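Local coordinates for protein hypoxanthine phosphoribosyltransferase (Leishmania donovani, PDB 7CMJ) that transfers the 5-phosphoribosyl group from 5-phosphoribosylpyrophosphate onto hypoxanthine or guanine, making IMP or GMP in the purine salvage pathway, at residues 91-96 with 104-109; 126-131 with 151-156. All coordinates share one frame; numbering follows the deposited sequence.

Contact 1 (91-96 with 104-109); sequences ICASSY and GQVRML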
loop_
_atom_site.group_PDB
_atom_site.type_symbol
_atom_site.label_atom_id
_atom_site.label_comp_id
_atom_site.label_asym_id
_atom_site.label_seq_id
_atom_site.Cartn_x
_atom_site.Cartn_y
_atom_site.Cartn_z
ATOM N N ILE A 91 -4.731 -8.167 -5.445
ATOM C CA ILE A 91 -4.487 -7.811 -4.059
ATOM C C ILE A 91 -3.191 -8.475 -3.629
ATOM O O ILE A 91 -2.741 -9.459 -4.215
ATOM C CB ILE A 91 -5.649 -8.206 -3.131
ATOM C CG1 ILE A 91 -5.780 -9.717 -3.034
ATOM C CG2 ILE A 91 -6.956 -7.607 -3.627
ATOM C CD1 ILE A 91 -6.744 -10.119 -1.911
ATOM N N CYS A 92 -2.571 -7.898 -2.612
ATOM C CA CYS A 92 -1.335 -8.449 -2.081
ATOM C C CYS A 92 -1.352 -8.257 -0.577
ATOM O O CYS A 92 -1.570 -7.146 -0.093
ATOM C CB CYS A 92 -0.099 -7.790 -2.704
ATOM S SG CYS A 92 1.481 -8.599 -2.298
ATOM N N ALA A 93 -1.160 -9.339 0.153
ATOM C CA ALA A 93 -1.222 -9.279 1.595
ATOM C C ALA A 93 0.022 -9.917 2.189
ATOM O O ALA A 93 0.543 -10.911 1.671
ATOM C CB ALA A 93 -2.475 -9.957 2.120
ATOM N N SER A 94 0.503 -9.317 3.266
ATOM C CA SER A 94 1.651 -9.814 3.999
ATOM C C SER A 94 1.153 -10.490 5.272
ATOM O O SER A 94 0.140 -10.080 5.849
ATOM C CB SER A 94 2.615 -8.650 4.282
ATOM O OG SER A 94 3.305 -8.767 5.512
ATOM N N SER A 95 1.824 -11.559 5.679
ATOM C CA SER A 95 1.457 -12.217 6.927
ATOM C C SER A 95 1.972 -11.441 8.124
ATOM O O SER A 95 2.960 -10.707 8.035
ATOM C CB SER A 95 2.012 -13.633 6.978
ATOM O OG SER A 95 1.266 -14.460 6.113
ATOM N N TYR A 96 1.310 -11.619 9.262
ATOM C CA TYR A 96 1.763 -10.977 10.491
ATOM C C TYR A 96 2.680 -11.918 11.273
ATOM O O TYR A 96 2.569 -13.143 11.195
ATOM C CB TYR A 96 0.582 -10.538 11.375
ATOM C CG TYR A 96 -0.280 -9.420 10.809
ATOM C CD1 TYR A 96 0.094 -8.088 10.926
ATOM C CD2 TYR A 96 -1.486 -9.704 10.174
ATOM C CE1 TYR A 96 -0.707 -7.067 10.413
ATOM C CE2 TYR A 96 -2.287 -8.700 9.672
ATOM C CZ TYR A 96 -1.895 -7.383 9.783
ATOM O OH TYR A 96 -2.709 -6.395 9.264
ATOM N N GLY A 104 -6.931 -15.453 11.011
ATOM C CA GLY A 104 -6.257 -15.525 9.733
ATOM C C GLY A 104 -6.071 -14.198 9.049
ATOM O O GLY A 104 -5.883 -14.158 7.824
ATOM N N GLN A 105 -6.119 -13.098 9.799
ATOM C CA GLN A 105 -6.022 -11.796 9.161
ATOM C C GLN A 105 -4.632 -11.601 8.572
ATOM O O GLN A 105 -3.639 -12.173 9.036
ATOM C CB GLN A 105 -6.359 -10.674 10.139
ATOM C CG GLN A 105 -5.472 -10.631 11.369
ATOM C CD GLN A 105 -5.995 -9.673 12.413
ATOM O OE1 GLN A 105 -5.605 -8.513 12.466
ATOM N NE2 GLN A 105 -6.912 -10.147 13.222
ATOM N N VAL A 106 -4.588 -10.817 7.500
ATOM C CA VAL A 106 -3.353 -10.450 6.833
ATOM C C VAL A 106 -3.400 -8.963 6.538
ATOM O O VAL A 106 -4.475 -8.364 6.384
ATOM C CB VAL A 106 -3.132 -11.251 5.531
ATOM C CG1 VAL A 106 -2.700 -12.656 5.858
ATOM C CG2 VAL A 106 -4.412 -11.263 4.700
ATOM N N ARG A 107 -2.215 -8.371 6.448
ATOM C CA ARG A 107 -2.105 -6.951 6.159
ATOM C C ARG A 107 -2.238 -6.739 4.656
ATOM O O ARG A 107 -1.359 -7.124 3.881
ATOM C CB ARG A 107 -0.788 -6.408 6.704
ATOM C CG ARG A 107 -0.572 -4.943 6.434
ATOM C CD ARG A 107 0.792 -4.509 6.902
ATOM N NE ARG A 107 0.830 -3.081 7.221
ATOM C CZ ARG A 107 1.846 -2.483 7.831
ATOM N NH1 ARG A 107 2.906 -3.199 8.180
ATOM N NH2 ARG A 107 1.806 -1.178 8.089
ATOM N N MET A 108 -3.344 -6.125 4.251
ATOM C CA MET A 108 -3.515 -5.703 2.870
ATOM C C MET A 108 -2.440 -4.695 2.490
ATOM O O MET A 108 -2.350 -3.619 3.088
ATOM C CB MET A 108 -4.895 -5.091 2.682
ATOM C CG MET A 108 -5.459 -5.350 1.306
ATOM S SD MET A 108 -5.430 -7.106 0.804
ATOM C CE MET A 108 -6.312 -7.979 2.129
ATOM N N LEU A 109 -1.626 -5.045 1.491
ATOM C CA LEU A 109 -0.691 -4.104 0.888
ATOM C C LEU A 109 -1.200 -3.537 -0.422
ATOM O O LEU A 109 -0.739 -2.466 -0.848
ATOM C CB LEU A 109 0.676 -4.759 0.643
ATOM C CG LEU A 109 1.267 -5.563 1.792
ATOM C CD1 LEU A 109 2.656 -6.043 1.418
ATOM C CD2 LEU A 109 1.303 -4.736 3.069
HETATM O O HOH W 1 -0.878 -13.538 9.351
#

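Contact 2 (126-131 with 151-156); sequences DIVDSA and TVVLLD. With BA (barium ion), chain D.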
loop_
_atom_site.group_PDB
_atom_site.type_symbol
_atom_site.label_atom_id
_atom_site.label_comp_id
_atom_site.label_asym_id
_atom_site.label_seq_id
_atom_site.Cartn_x
_atom_site.Cartn_y
_atom_site.Cartn_z
ATOM N N ASP A 126 -3.864 -20.196 -6.199
ATOM C CA ASP A 126 -3.084 -21.336 -6.669
ATOM C C ASP A 126 -3.301 -22.567 -5.775
ATOM O O ASP A 126 -3.535 -23.668 -6.273
ATOM C CB ASP A 126 -1.600 -20.941 -6.737
ATOM C CG ASP A 126 -1.102 -20.371 -5.433
ATOM O OD1 ASP A 126 0.091 -20.006 -5.313
ATOM O OD2 ASP A 126 -1.936 -20.295 -4.507
ATOM N N ILE A 127 -3.215 -22.388 -4.453
ATOM C CA ILE A 127 -3.447 -23.419 -3.448
ATOM C C ILE A 127 -4.115 -22.758 -2.253
ATOM O O ILE A 127 -3.858 -21.587 -1.955
ATOM C CB ILE A 127 -2.144 -24.084 -2.957
ATOM C CG1 ILE A 127 -1.373 -24.690 -4.101
ATOM C CG2 ILE A 127 -2.421 -25.188 -1.916
ATOM C CD1 ILE A 127 0.055 -24.800 -3.758
ATOM N N VAL A 128 -4.945 -23.524 -1.545
ATOM C CA VAL A 128 -5.507 -23.100 -0.266
ATOM C C VAL A 128 -4.579 -23.619 0.833
ATOM O O VAL A 128 -4.690 -24.771 1.255
ATOM C CB VAL A 128 -6.934 -23.616 -0.075
ATOM C CG1 VAL A 128 -7.438 -23.243 1.311
ATOM C CG2 VAL A 128 -7.860 -23.094 -1.154
ATOM N N ASP A 129 -3.658 -22.772 1.306
ATOM C CA ASP A 129 -2.704 -23.212 2.319
ATOM C C ASP A 129 -3.109 -22.824 3.736
ATOM O O ASP A 129 -2.517 -23.332 4.691
ATOM C CB ASP A 129 -1.293 -22.680 2.017
ATOM C CG ASP A 129 -0.354 -23.776 1.489
ATOM O OD1 ASP A 129 -0.568 -24.979 1.796
ATOM O OD2 ASP A 129 0.602 -23.433 0.758
ATOM N N SER A 130 -4.104 -21.963 3.898
ATOM C CA SER A 130 -4.645 -21.672 5.222
ATOM C C SER A 130 -6.122 -21.357 5.049
ATOM O O SER A 130 -6.483 -20.345 4.442
ATOM C CB SER A 130 -3.897 -20.518 5.891
ATOM O OG SER A 130 -4.706 -19.863 6.858
ATOM N N ALA A 131 -6.980 -22.231 5.559
ATOM C CA ALA A 131 -8.403 -21.980 5.415
ATOM C C ALA A 131 -8.806 -20.689 6.121
ATOM O O ALA A 131 -9.609 -19.914 5.590
ATOM C CB ALA A 131 -9.197 -23.169 5.939
ATOM N N THR A 151 -14.815 -18.737 -5.272
ATOM C CA THR A 151 -13.369 -18.948 -5.318
ATOM C C THR A 151 -13.002 -20.021 -6.344
ATOM O O THR A 151 -13.735 -21.005 -6.528
ATOM C CB THR A 151 -12.810 -19.367 -3.949
ATOM O OG1 THR A 151 -13.283 -20.684 -3.623
ATOM C CG2 THR A 151 -13.232 -18.386 -2.858
ATOM N N VAL A 152 -11.855 -19.839 -6.998
ATOM C CA VAL A 152 -11.300 -20.842 -7.899
ATOM C C VAL A 152 -9.885 -21.151 -7.440
ATOM O O VAL A 152 -9.060 -20.242 -7.281
ATOM C CB VAL A 152 -11.312 -20.391 -9.372
ATOM C CG1 VAL A 152 -10.466 -19.115 -9.582
ATOM C CG2 VAL A 152 -10.810 -21.530 -10.259
ATOM N N VAL A 153 -9.610 -22.430 -7.214
ATOM C CA VAL A 153 -8.320 -22.872 -6.702
ATOM C C VAL A 153 -7.720 -23.826 -7.715
ATOM O O VAL A 153 -8.375 -24.788 -8.123
ATOM C CB VAL A 153 -8.445 -23.541 -5.321
ATOM C CG1 VAL A 153 -7.087 -23.514 -4.612
ATOM C CG2 VAL A 153 -9.501 -22.835 -4.489
ATOM N N LEU A 154 -6.480 -23.555 -8.129
ATOM C CA LEU A 154 -5.897 -24.372 -9.184
ATOM C C LEU A 154 -5.554 -25.755 -8.652
ATOM O O LEU A 154 -5.934 -26.766 -9.240
ATOM C CB LEU A 154 -4.657 -23.693 -9.782
ATOM C CG LEU A 154 -3.890 -24.682 -10.666
ATOM C CD1 LEU A 154 -4.616 -24.831 -12.019
ATOM C CD2 LEU A 154 -2.443 -24.239 -10.861
ATOM N N LEU A 155 -4.905 -25.814 -7.513
ATOM C CA LEU A 155 -4.510 -27.055 -6.877
ATOM C C LEU A 155 -5.366 -27.275 -5.635
ATOM O O LEU A 155 -5.180 -26.593 -4.621
ATOM C CB LEU A 155 -3.035 -27.010 -6.501
ATOM C CG LEU A 155 -2.048 -26.997 -7.655
ATOM C CD1 LEU A 155 -0.656 -27.163 -7.075
ATOM C CD2 LEU A 155 -2.363 -28.105 -8.675
ATOM N N ASP A 156 -6.303 -28.219 -5.716
ATOM C CA ASP A 156 -7.040 -28.712 -4.554
ATOM C C ASP A 156 -6.240 -29.851 -3.920
ATOM O O ASP A 156 -6.163 -30.951 -4.476
ATOM C CB ASP A 156 -8.427 -29.176 -4.983
ATOM C CG ASP A 156 -9.393 -29.312 -3.825
ATOM O OD1 ASP A 156 -9.212 -28.645 -2.780
ATOM O OD2 ASP A 156 -10.349 -30.100 -3.978
HETATM BA BA BA D . -1.734 -18.310 -3.028
HETATM O O HOH W 2 -2.053 -20.122 -1.344
HETATM O O HOH W 3 -2.014 -16.619 -5.312
#

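Contact 1 (91-96 with 104-109)
Y96 brings its aromatic ring against the backbone of Q105, V106 and R107. With CG anti to the carbonyl carbon (chi1 -67°), the ring comes close to 105-107, although the CB itself does not point at that segment. The Q105 carbonyl meets the ring edge, Q105 O lying 3.5 Å from Y96 CD2, while CE2 and CZ pass the R107 N. Farther out, Y96 OH comes 3.2 Å from R107 CB. R107 is extended from CG to NE and crosses the tyrosine at about a right angle, touching it through CB and CG. Their polar ends are taken up by a neighbouring subunit, Y96 OH by V112 O and R107 NE by D111 O. One water bridges Y96 N to Q105 O.

Before this tyrosine the two segments pair as antiparallel strands. S94 and R107 form a hydrogen-bonded pair, S94 N to R107 O at 2.9 Å and R107 N to S94 O at 3.0 Å. L109 N adds a bond of 2.6 Å to C92 O. A93 and M108 make a non-hydrogen-bonded pair with side chains on one face; there A93 CB touches V106 CG2 at 3.5 Å. M108 is bent at chi2 and chi3, and its SD sits 4.1 Å from I91 CB. L109 CD1 packs on S94 CB at 3.9 Å. Helix 131-142 covers V106 and M108 through Y136, L137 and F140, whereas C92, R107 and L109 also pack on other subunits of the tetramer.

The arrangement is a beta hairpin at the margin of the phosphoribosyltransferase sheet, its outer strand turned to the subunit interface; the S95-Y96 end leads into what corresponds, in related enzymes, to the flexible loop that closes over the active site.

Contact 2 (126-131 with 151-156)
I127 and V128 make the apolar contacts with the strand end at 153-155. I127 CG1 rests 3.7 Å from L155 CB, and its CD1 continues toward L155 CD1, the two side chains crossing obliquely. V128 meets V153 at about a right angle: its CG2, anti to the carbonyl carbon, faces both methyls of V153 and lies 3.6 Å from CG1. V153 CG1 also lies against I127 CA and V128 N. V179 adds to this cluster by touching both I127 and L155.

A backbone hydrogen bond runs from L155 N to D126 O at 2.8 Å, where the chain has turned a corner at L154.

The metal ligand and the salt bridge belong to 126-131. D126 points its CB away from 151-156, and CG sits between the backbone N and carbonyl carbon (chi1 53°); OD2 binds the barium ion at 2.5 Å. E125 OE1 and two waters are further ligands. D129, the likely proton acceptor, forms a salt bridge through OD1 with K157 NZ. S130 is the N-cap of helix 131-142.

An acidic pair at a strand end, followed by a loop running into a helix N-terminus, is the phosphoribosylpyrophosphate-binding motif of type I phosphoribosyltransferases; residues 126-131 probably contribute to the GMP site.

How the contacts relate
From the N terminus, strand 86-94 runs into a connecting loop, which contact 1 closes by bringing strand 107-110 back antiparallel at one margin of the main sheet. The chain then enters the sheet again as strand 120-125, whose end carries the metal ligands. Contact 2 follows in series: from the end of 126-131, helix 131-142 carries the chain to the parallel neighbour 148-153, and contact 2 closes this beta-alpha-beta crossover at 151-156. Neither contact encloses the other. The centres of contact 1 and contact 2 lie about 16 Å apart, without touching. The common sheet and helix 131-142, which starts at contact 2 and packs on contact 1, connect them.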